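Local atomic coordinates of CofB (Escherichia coli, PDB entry 4QS4), a protein that serves as the minor pilin that initiates assembly of the CFA/III type IV pilus in enterotoxigenic Escherichia coli. Residues 59-64 with 139-144; 64-69 with 133-138; 147-152 with 230-235. All blocks are in the same frame, centred on the assembly; numbering follows the deposited sequence.

Contact 1 of 3, residues 59-64 with 139-144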
loop_
_atom_site.group_PDB
_atom_site.type_symbol
_atom_site.label_atom_id
_atom_site.label_comp_id
_atom_site.label_asym_id
_atom_site.label_seq_id
_atom_site.Cartn_x
_atom_site.Cartn_y
_atom_site.Cartn_z
ATOM N N PRO A 59 -41.132 -0.812 4.051
ATOM C CA PRO A 59 -40.825 -2.238 4.221
ATOM C C PRO A 59 -39.802 -2.539 5.312
ATOM O O PRO A 59 -39.376 -3.688 5.452
ATOM C CB PRO A 59 -40.226 -2.607 2.866
ATOM C CG PRO A 59 -39.462 -1.372 2.489
ATOM C CD PRO A 59 -40.272 -0.211 3.011
ATOM N N TYR A 60 -39.408 -1.525 6.078
ATOM C CA TYR A 60 -38.274 -1.665 6.994
ATOM C C TYR A 60 -38.554 -2.607 8.172
ATOM O O TYR A 60 -37.648 -3.302 8.642
ATOM C CB TYR A 60 -37.848 -0.294 7.531
ATOM C CG TYR A 60 -37.390 0.688 6.480
ATOM C CD1 TYR A 60 -36.256 0.441 5.707
ATOM C CD2 TYR A 60 -38.065 1.891 6.286
ATOM C CE1 TYR A 60 -35.824 1.356 4.748
ATOM C CE2 TYR A 60 -37.642 2.811 5.332
ATOM C CZ TYR A 60 -36.530 2.541 4.564
ATOM O OH TYR A 60 -36.120 3.466 3.618
ATOM N N ILE A 61 -39.794 -2.613 8.658
ATOM C CA ILE A 61 -40.167 -3.468 9.790
ATOM C C ILE A 61 -40.631 -4.867 9.361
ATOM O O ILE A 61 -40.965 -5.671 10.207
ATOM C CB ILE A 61 -41.253 -2.818 10.676
ATOM C CG1 ILE A 61 -42.561 -2.603 9.903
ATOM C CG2 ILE A 61 -40.739 -1.507 11.242
ATOM C CD1 ILE A 61 -43.753 -2.313 10.794
ATOM N N ASN A 62 -40.648 -5.144 8.054
ATOM C CA ASN A 62 -41.058 -6.453 7.541
ATOM C C ASN A 62 -40.118 -7.571 8.002
ATOM O O ASN A 62 -38.912 -7.516 7.763
ATOM C CB ASN A 62 -41.116 -6.450 6.007
ATOM C CG ASN A 62 -42.250 -5.598 5.456
ATOM O OD1 ASN A 62 -42.586 -4.557 6.007
ATOM N ND2 ASN A 62 -42.834 -6.041 4.350
ATOM N N ARG A 63 -40.677 -8.574 8.674
ATOM C CA ARG A 63 -39.915 -9.757 9.084
ATOM C C ARG A 63 -40.702 -11.028 8.813
ATOM O O ARG A 63 -41.927 -11.045 8.911
ATOM C CB ARG A 63 -39.588 -9.727 10.580
ATOM C CG ARG A 63 -38.775 -8.535 11.044
ATOM C CD ARG A 63 -37.329 -8.597 10.580
ATOM N NE ARG A 63 -36.585 -7.494 11.174
ATOM C CZ ARG A 63 -36.581 -6.248 10.716
ATOM N NH1 ARG A 63 -37.253 -5.918 9.620
ATOM N NH2 ARG A 63 -35.887 -5.319 11.356
ATOM N N THR A 64 -39.982 -12.087 8.466
ATOM C CA THR A 64 -40.544 -13.428 8.483
ATOM C C THR A 64 -40.004 -14.123 9.735
ATOM O O THR A 64 -39.038 -13.656 10.345
ATOM C CB THR A 64 -40.179 -14.216 7.213
ATOM O OG1 THR A 64 -38.773 -14.456 7.178
ATOM C CG2 THR A 64 -40.586 -13.421 5.966
ATOM N N ASN A 139 -39.837 -11.674 18.167
ATOM C CA ASN A 139 -41.132 -11.129 17.722
ATOM C C ASN A 139 -41.338 -9.616 17.935
ATOM O O ASN A 139 -42.446 -9.114 17.757
ATOM C CB ASN A 139 -42.294 -11.915 18.364
ATOM C CG ASN A 139 -42.346 -11.769 19.878
ATOM O OD1 ASN A 139 -41.393 -11.295 20.502
ATOM N ND2 ASN A 139 -43.461 -12.189 20.479
ATOM N N THR A 140 -40.281 -8.891 18.296
ATOM C CA THR A 140 -40.386 -7.450 18.513
ATOM C C THR A 140 -40.358 -6.677 17.196
ATOM O O THR A 140 -39.755 -7.118 16.206
ATOM C CB THR A 140 -39.240 -6.924 19.395
ATOM O OG1 THR A 140 -37.988 -7.177 18.745
ATOM C CG2 THR A 140 -39.251 -7.601 20.757
ATOM N N VAL A 141 -40.994 -5.508 17.208
ATOM C CA VAL A 141 -41.052 -4.634 16.043
ATOM C C VAL A 141 -39.658 -4.051 15.842
ATOM O O VAL A 141 -39.080 -3.492 16.770
ATOM C CB VAL A 141 -42.093 -3.498 16.224
ATOM C CG1 VAL A 141 -42.177 -2.636 14.965
ATOM C CG2 VAL A 141 -43.466 -4.070 16.560
ATOM N N GLY A 142 -39.116 -4.198 14.637
ATOM C CA GLY A 142 -37.754 -3.771 14.355
ATOM C C GLY A 142 -36.696 -4.725 14.891
ATOM O O GLY A 142 -35.570 -4.316 15.145
ATOM N N SER A 143 -37.060 -5.998 15.051
ATOM C CA SER A 143 -36.136 -7.039 15.523
ATOM C C SER A 143 -34.837 -7.099 14.721
ATOM O O SER A 143 -34.800 -6.737 13.539
ATOM C CB SER A 143 -36.821 -8.408 15.449
ATOM O OG SER A 143 -35.934 -9.477 15.767
ATOM N N ALA A 144 -33.774 -7.563 15.375
ATOM C CA ALA A 144 -32.544 -7.914 14.685
ATOM C C ALA A 144 -32.837 -9.033 13.672
ATOM O O ALA A 144 -33.802 -9.789 13.823
ATOM C CB ALA A 144 -31.470 -8.358 15.680
HETATM O O HOH W 1 -40.156 -5.822 12.804
#

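Contact 2 of 3, residues 64-69 with 133-138. With SO4 (sulfate ion), chain F.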
loop_
_atom_site.group_PDB
_atom_site.type_symbol
_atom_site.label_atom_id
_atom_site.label_comp_id
_atom_site.label_asym_id
_atom_site.label_seq_id
_atom_site.Cartn_x
_atom_site.Cartn_y
_atom_site.Cartn_z
ATOM N N THR A 64 -39.982 -12.087 8.466
ATOM C CA THR A 64 -40.544 -13.428 8.483
ATOM C C THR A 64 -40.004 -14.123 9.735
ATOM O O THR A 64 -39.038 -13.656 10.345
ATOM C CB THR A 64 -40.179 -14.216 7.213
ATOM O OG1 THR A 64 -38.773 -14.456 7.178
ATOM C CG2 THR A 64 -40.586 -13.421 5.966
ATOM N N THR A 65 -40.640 -15.222 10.117
ATOM C CA THR A 65 -40.352 -15.875 11.396
ATOM C C THR A 65 -39.840 -17.303 11.227
ATOM O O THR A 65 -39.756 -18.055 12.205
ATOM C CB THR A 65 -41.610 -15.885 12.282
ATOM O OG1 THR A 65 -42.693 -16.488 11.574
ATOM C CG2 THR A 65 -42.001 -14.454 12.655
ATOM N N ASN A 66 -39.481 -17.668 9.997
ATOM C CA ASN A 66 -39.022 -19.023 9.713
ATOM C C ASN A 66 -37.549 -19.167 10.025
ATOM O O ASN A 66 -36.720 -19.240 9.123
ATOM C CB ASN A 66 -39.333 -19.446 8.265
ATOM C CG ASN A 66 -38.820 -18.464 7.236
ATOM O OD1 ASN A 66 -38.993 -17.256 7.379
ATOM N ND2 ASN A 66 -38.187 -18.981 6.192
ATOM N N LYS A 67 -37.229 -19.192 11.320
ATOM C CA LYS A 67 -35.842 -19.367 11.791
ATOM C C LYS A 67 -35.261 -20.709 11.332
ATOM O O LYS A 67 -34.078 -20.820 11.017
ATOM C CB LYS A 67 -35.787 -19.312 13.319
ATOM C CG LYS A 67 -36.117 -17.957 13.927
ATOM C CD LYS A 67 -36.613 -18.135 15.357
ATOM C CE LYS A 67 -36.431 -16.881 16.189
ATOM N NZ LYS A 67 -35.000 -16.679 16.545
ATOM N N ASP A 68 -36.109 -21.724 11.321
ATOM C CA ASP A 68 -35.747 -23.049 10.831
ATOM C C ASP A 68 -35.793 -23.024 9.301
ATOM O O ASP A 68 -36.817 -22.664 8.713
ATOM C CB ASP A 68 -36.723 -24.086 11.409
ATOM C CG ASP A 68 -36.449 -25.510 10.938
ATOM O OD1 ASP A 68 -35.404 -25.778 10.308
ATOM O OD2 ASP A 68 -37.317 -26.372 11.207
ATOM N N LEU A 69 -34.679 -23.398 8.677
ATOM C CA LEU A 69 -34.564 -23.472 7.216
ATOM C C LEU A 69 -35.618 -24.366 6.569
ATOM O O LEU A 69 -35.959 -24.169 5.407
ATOM C CB LEU A 69 -33.178 -23.998 6.803
ATOM C CG LEU A 69 -31.951 -23.084 6.818
ATOM C CD1 LEU A 69 -32.139 -21.905 5.881
ATOM C CD2 LEU A 69 -31.622 -22.611 8.225
ATOM N N ASP A 133 -36.624 -12.238 2.239
ATOM C CA ASP A 133 -37.158 -12.524 3.571
ATOM C C ASP A 133 -36.102 -12.156 4.608
ATOM O O ASP A 133 -35.012 -12.729 4.612
ATOM C CB ASP A 133 -37.501 -14.010 3.731
ATOM C CG ASP A 133 -38.607 -14.478 2.786
ATOM O OD1 ASP A 133 -39.095 -13.676 1.975
ATOM O OD2 ASP A 133 -38.992 -15.662 2.861
ATOM N N PHE A 134 -36.431 -11.198 5.470
ATOM C CA PHE A 134 -35.602 -10.873 6.629
ATOM C C PHE A 134 -36.101 -11.689 7.816
ATOM O O PHE A 134 -37.128 -11.365 8.387
ATOM C CB PHE A 134 -35.697 -9.379 6.977
ATOM C CG PHE A 134 -35.078 -8.445 5.967
ATOM C CD1 PHE A 134 -34.074 -8.848 5.106
ATOM C CD2 PHE A 134 -35.481 -7.113 5.930
ATOM C CE1 PHE A 134 -33.500 -7.953 4.211
ATOM C CE2 PHE A 134 -34.913 -6.215 5.035
ATOM C CZ PHE A 134 -33.924 -6.638 4.173
ATOM N N VAL A 135 -35.382 -12.749 8.175
ATOM C CA VAL A 135 -35.786 -13.627 9.273
ATOM C C VAL A 135 -35.458 -12.978 10.623
ATOM O O VAL A 135 -34.292 -12.737 10.934
ATOM C CB VAL A 135 -35.096 -15.005 9.166
ATOM C CG1 VAL A 135 -35.533 -15.924 10.303
ATOM C CG2 VAL A 135 -35.405 -15.637 7.816
ATOM N N ALA A 136 -36.493 -12.675 11.400
ATOM C CA ALA A 136 -36.337 -12.016 12.703
ATOM C C ALA A 136 -35.805 -12.963 13.774
ATOM O O ALA A 136 -36.215 -14.128 13.860
ATOM C CB ALA A 136 -37.658 -11.426 13.170
ATOM N N THR A 137 -34.920 -12.432 14.609
ATOM C CA THR A 137 -34.420 -13.152 15.780
ATOM C C THR A 137 -35.495 -13.309 16.849
ATOM O O THR A 137 -35.480 -14.285 17.595
ATOM C CB THR A 137 -33.202 -12.432 16.384
ATOM O OG1 THR A 137 -32.315 -12.060 15.328
ATOM C CG2 THR A 137 -32.456 -13.341 17.355
ATOM N N ASP A 138 -36.420 -12.350 16.930
ATOM C CA ASP A 138 -37.522 -12.424 17.895
ATOM C C ASP A 138 -38.760 -11.684 17.376
ATOM O O ASP A 138 -38.731 -11.128 16.279
ATOM C CB ASP A 138 -37.072 -11.884 19.260
ATOM C CG ASP A 138 -36.435 -10.515 19.170
ATOM O OD1 ASP A 138 -37.143 -9.545 18.831
ATOM O OD2 ASP A 138 -35.223 -10.412 19.450
HETATM S S SO4 F . -39.477 -21.638 12.780
HETATM O O1 SO4 F . -39.629 -23.002 13.341
HETATM O O2 SO4 F . -40.789 -21.171 12.270
HETATM O O3 SO4 F . -38.981 -20.746 13.852
HETATM O O4 SO4 F . -38.510 -21.647 11.675
HETATM O O HOH W 2 -40.434 -16.735 5.032
HETATM O O HOH W 3 -37.553 -17.889 3.588
#

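Contact 3 of 3, residues 147-152 with 230-235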
loop_
_atom_site.group_PDB
_atom_site.type_symbol
_atom_site.label_atom_id
_atom_site.label_comp_id
_atom_site.label_asym_id
_atom_site.label_seq_id
_atom_site.Cartn_x
_atom_site.Cartn_y
_atom_site.Cartn_z
ATOM N N ARG A 147 -31.092 -13.924 9.519
ATOM C CA ARG A 147 -30.809 -14.512 8.214
ATOM C C ARG A 147 -31.532 -13.715 7.139
ATOM O O ARG A 147 -32.621 -13.188 7.372
ATOM C CB ARG A 147 -31.275 -15.975 8.197
ATOM C CG ARG A 147 -30.685 -16.805 7.076
ATOM C CD ARG A 147 -31.152 -18.247 7.142
ATOM N NE ARG A 147 -32.541 -18.394 6.693
ATOM C CZ ARG A 147 -33.558 -18.850 7.422
ATOM N NH1 ARG A 147 -33.395 -19.241 8.682
ATOM N NH2 ARG A 147 -34.771 -18.925 6.869
ATOM N N VAL A 148 -30.915 -13.612 5.971
ATOM C CA VAL A 148 -31.528 -12.947 4.832
ATOM C C VAL A 148 -31.657 -13.957 3.700
ATOM O O VAL A 148 -30.650 -14.478 3.210
ATOM C CB VAL A 148 -30.704 -11.734 4.369
ATOM C CG1 VAL A 148 -31.395 -11.017 3.207
ATOM C CG2 VAL A 148 -30.479 -10.778 5.535
ATOM N N ASP A 149 -32.900 -14.237 3.303
ATOM C CA ASP A 149 -33.172 -15.155 2.205
ATOM C C ASP A 149 -33.541 -14.394 0.945
ATOM O O ASP A 149 -34.396 -13.508 0.976
ATOM C CB ASP A 149 -34.313 -16.115 2.555
ATOM C CG ASP A 149 -33.970 -17.052 3.692
ATOM O OD1 ASP A 149 -32.767 -17.297 3.956
ATOM O OD2 ASP A 149 -34.928 -17.558 4.319
ATOM N N PHE A 150 -32.891 -14.746 -0.161
ATOM C CA PHE A 150 -33.213 -14.185 -1.462
ATOM C C PHE A 150 -33.840 -15.261 -2.323
ATOM O O PHE A 150 -33.228 -16.294 -2.572
ATOM C CB PHE A 150 -31.955 -13.648 -2.138
ATOM C CG PHE A 150 -31.346 -12.495 -1.410
ATOM C CD1 PHE A 150 -31.696 -11.192 -1.734
ATOM C CD2 PHE A 150 -30.442 -12.715 -0.382
ATOM C CE1 PHE A 150 -31.131 -10.118 -1.053
ATOM C CE2 PHE A 150 -29.882 -11.650 0.303
ATOM C CZ PHE A 150 -30.228 -10.355 -0.031
ATOM N N ILE A 151 -35.068 -15.013 -2.750
ATOM C CA ILE A 151 -35.779 -15.938 -3.616
ATOM C C ILE A 151 -35.563 -15.485 -5.053
ATOM O O ILE A 151 -35.981 -14.391 -5.435
ATOM C CB ILE A 151 -37.281 -15.997 -3.289
ATOM C CG1 ILE A 151 -37.505 -16.689 -1.929
ATOM C CG2 ILE A 151 -38.030 -16.748 -4.389
ATOM C CD1 ILE A 151 -37.140 -15.850 -0.720
ATOM N N LEU A 152 -34.883 -16.324 -5.824
ATOM C CA LEU A 152 -34.610 -16.044 -7.221
ATOM C C LEU A 152 -35.622 -16.765 -8.094
ATOM O O LEU A 152 -35.698 -17.989 -8.068
ATOM C CB LEU A 152 -33.200 -16.501 -7.577
ATOM C CG LEU A 152 -32.094 -15.855 -6.748
ATOM C CD1 LEU A 152 -30.734 -16.245 -7.292
ATOM C CD2 LEU A 152 -32.249 -14.342 -6.721
ATOM N N ARG A 230 -33.774 -20.405 -3.362
ATOM C CA ARG A 230 -33.697 -19.541 -2.198
ATOM C C ARG A 230 -32.273 -19.581 -1.687
ATOM O O ARG A 230 -31.795 -20.631 -1.253
ATOM C CB ARG A 230 -34.674 -19.966 -1.100
ATOM C CG ARG A 230 -34.699 -18.995 0.072
ATOM C CD ARG A 230 -35.569 -19.495 1.213
ATOM N NE ARG A 230 -35.005 -20.682 1.849
ATOM C CZ ARG A 230 -35.529 -21.292 2.907
ATOM N NH1 ARG A 230 -36.638 -20.826 3.471
ATOM N NH2 ARG A 230 -34.941 -22.377 3.405
ATOM N N LEU A 231 -31.595 -18.438 -1.773
ATOM C CA LEU A 231 -30.235 -18.289 -1.275
ATOM C C LEU A 231 -30.272 -17.653 0.109
ATOM O O LEU A 231 -30.760 -16.538 0.268
ATOM C CB LEU A 231 -29.421 -17.398 -2.213
ATOM C CG LEU A 231 -29.338 -17.827 -3.675
ATOM C CD1 LEU A 231 -28.562 -16.789 -4.473
ATOM C CD2 LEU A 231 -28.698 -19.201 -3.801
ATOM N N SER A 232 -29.760 -18.372 1.103
ATOM C CA SER A 232 -29.742 -17.887 2.481
ATOM C C SER A 232 -28.374 -17.319 2.789
ATOM O O SER A 232 -27.351 -17.944 2.492
ATOM C CB SER A 232 -30.072 -19.018 3.457
ATOM O OG SER A 232 -31.430 -19.407 3.332
ATOM N N ILE A 233 -28.356 -16.123 3.369
ATOM C CA ILE A 233 -27.103 -15.487 3.751
ATOM C C ILE A 233 -27.156 -15.072 5.220
ATOM O O ILE A 233 -28.161 -14.552 5.701
ATOM C CB ILE A 233 -26.773 -14.322 2.803
ATOM C CG1 ILE A 233 -26.607 -14.888 1.389
ATOM C CG2 ILE A 233 -25.490 -13.618 3.232
ATOM C CD1 ILE A 233 -26.471 -13.861 0.308
ATOM N N ASP A 234 -26.086 -15.378 5.943
ATOM C CA ASP A 234 -25.971 -14.997 7.332
ATOM C C ASP A 234 -25.306 -13.630 7.385
ATOM O O ASP A 234 -24.112 -13.524 7.112
ATOM C CB ASP A 234 -25.134 -16.018 8.109
ATOM C CG ASP A 234 -24.986 -15.652 9.582
ATOM O OD1 ASP A 234 -24.464 -16.484 10.348
ATOM O OD2 ASP A 234 -25.391 -14.532 9.976
ATOM N N PRO A 235 -26.067 -12.583 7.761
ATOM C CA PRO A 235 -25.505 -11.227 7.785
ATOM C C PRO A 235 -24.352 -11.046 8.778
ATOM O O PRO A 235 -23.543 -10.143 8.610
ATOM C CB PRO A 235 -26.711 -10.359 8.164
ATOM C CG PRO A 235 -27.585 -11.266 8.955
ATOM C CD PRO A 235 -27.440 -12.608 8.292
HETATM O O HOH W 3 -37.553 -17.889 3.588
#

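Contact 1 of 3, residues 59-64 with 139-144
Ile61 and Arg63 touch Val141, Gly142 and Ser143. Segment 59-64 starts with a type I beta turn from Pro59 to Asn62, entered through a cis peptide bond before Pro59. At the turn, Ile61 lies alongside Val141, both pointing the same way, and its CG2 meets Val141 CG1 at 4.1 Å. A water accepts from Gly142 N and donates to Ile61 O, bridging the backbones. Arg63 CG sits beside the backbone N (chi1 -59°) and the chain bends at chi2 (-72°), which folds the guanidinium back toward its own turn. There NH1 donates to Tyr60 O at 2.8 Å and to Asn62 O at 3.0 Å. The other edge reaches across, with Ser143 O in its plane. NH2 meets Ser143 O at 2.8 Å in the carbonyl plane, and NE meets it at 3.1 Å from above that plane. NH2 also bonds Leu51 O, and these bonds probably fix the rotation of the group. Gly142 has a positive phi, in keeping with the type II turn from Thr140 to Ser143. The contact joins the long loop before strand 81-82 to the hairpin connection between strands 127-136 and 145-154, and Arg63 packs on Ala136 of the former.

Contact 2 of 3, residues 64-69 with 133-138
Thr64 crosses Asp133 at about a right angle and meets Val135 at a slant. Its OG1 approaches Val135 CG2 at 3.6 Å, while its CG2 lies against CB and CG of Asp133. OG1 stands between the backbone N and the carbonyl carbon (chi1 66°), a position from which it donates to Asn66 OD1 at 2.8 Å. The Asn66 side chain also runs across Val135, with OD1 near CG2. Val135 CG1 packs on the other side of its fork against Lys67 CA, at 3.8 Å. Lys67 extends past Ala136 and bends at its last torsion (chi4 -74°), which brings NZ to Thr137 O at 2.7 Å, above the carbonyl plane. Thr64 also forms a single beta bridge with Val135. Thr64 N donates to Phe134 O and Ala136 N to Thr64 O, both at 2.9 Å. A sulfate, probably from the crystallisation liquor, lies by the backbone of Lys67 and Asp68. Two waters link Asn66 to Asp133 OD2, while Asp133 OD1 pairs with Arg131. Asn66 N is buried without a partner. Two backbone bonds and the Lys67 ammonium hold the loop to segment 133-138, and Glu146 and Thr137 O together probably keep that ammonium in place.

Contact 3 of 3, residues 147-152 with 230-235
Asp149 OD1 takes a hydrogen bond of 2.6 Å from Ser232 OG, which comes from above the carboxylate plane. The two residues form a non-hydrogen-bonded pair in the antiparallel sheet of the type IV pilin fold. Arg147 grips the same carboxylate side-on: NE donates to OD1 at 3.0 Å and NH2 to OD2 at 2.9 Å, the latter on the syn lone pair. Its NH2 also bonds Asn66 O of the loop. Arg230 is the looser member of this salt-bridge network. Asp149 OD2 lies over one face of its guanidinium, 3.8 Å from NH1, so this long bridge rests on charge alone, and a water links the two atoms. The polar end of Arg230 is held instead by Leu69 O and by a cation-pi contact with Tyr187. With an alanine replacing Asp149, the two arginines would probably lose the negative charge between them, and Ser232 OG its acceptor. Four backbone bonds join the strands through the Val148-Ile233 and Phe150-Leu231 pairs. The face carrying Phe150 and Ile233 is apolar and packs on helix 9-32, where both side chains touch Ile24. Phe150 CE2 meets Ile233 CD1 obliquely. Farther along, Leu152 CD1 rests on Leu231 CD1 at 3.6 Å.

Contact 3 is core and contact 2 is also mostly buried, whereas contact 1 lies partly at the surface. Strand pairing dominates contact 3, a single bridge serves contact 2, and contact 1 relies on an arginine reaching a loop carbonyl. All three gather round the consecutive strands 127-136 and 145-154. Contacts 1 and 2 share Thr64: the same loop meets the strand in contact 2 and the turn after it in contact 1. Contacts 2 and 3 are joined by Asp133 N bonded to Asp149 O and by Leu69 packing on Arg147. A water common to both touches Asp133, Asn66, Asp149 and Arg230. Charge gathers where the loop covers the sheet, while the opposite face of contact 3 is apolar against helix 9-32.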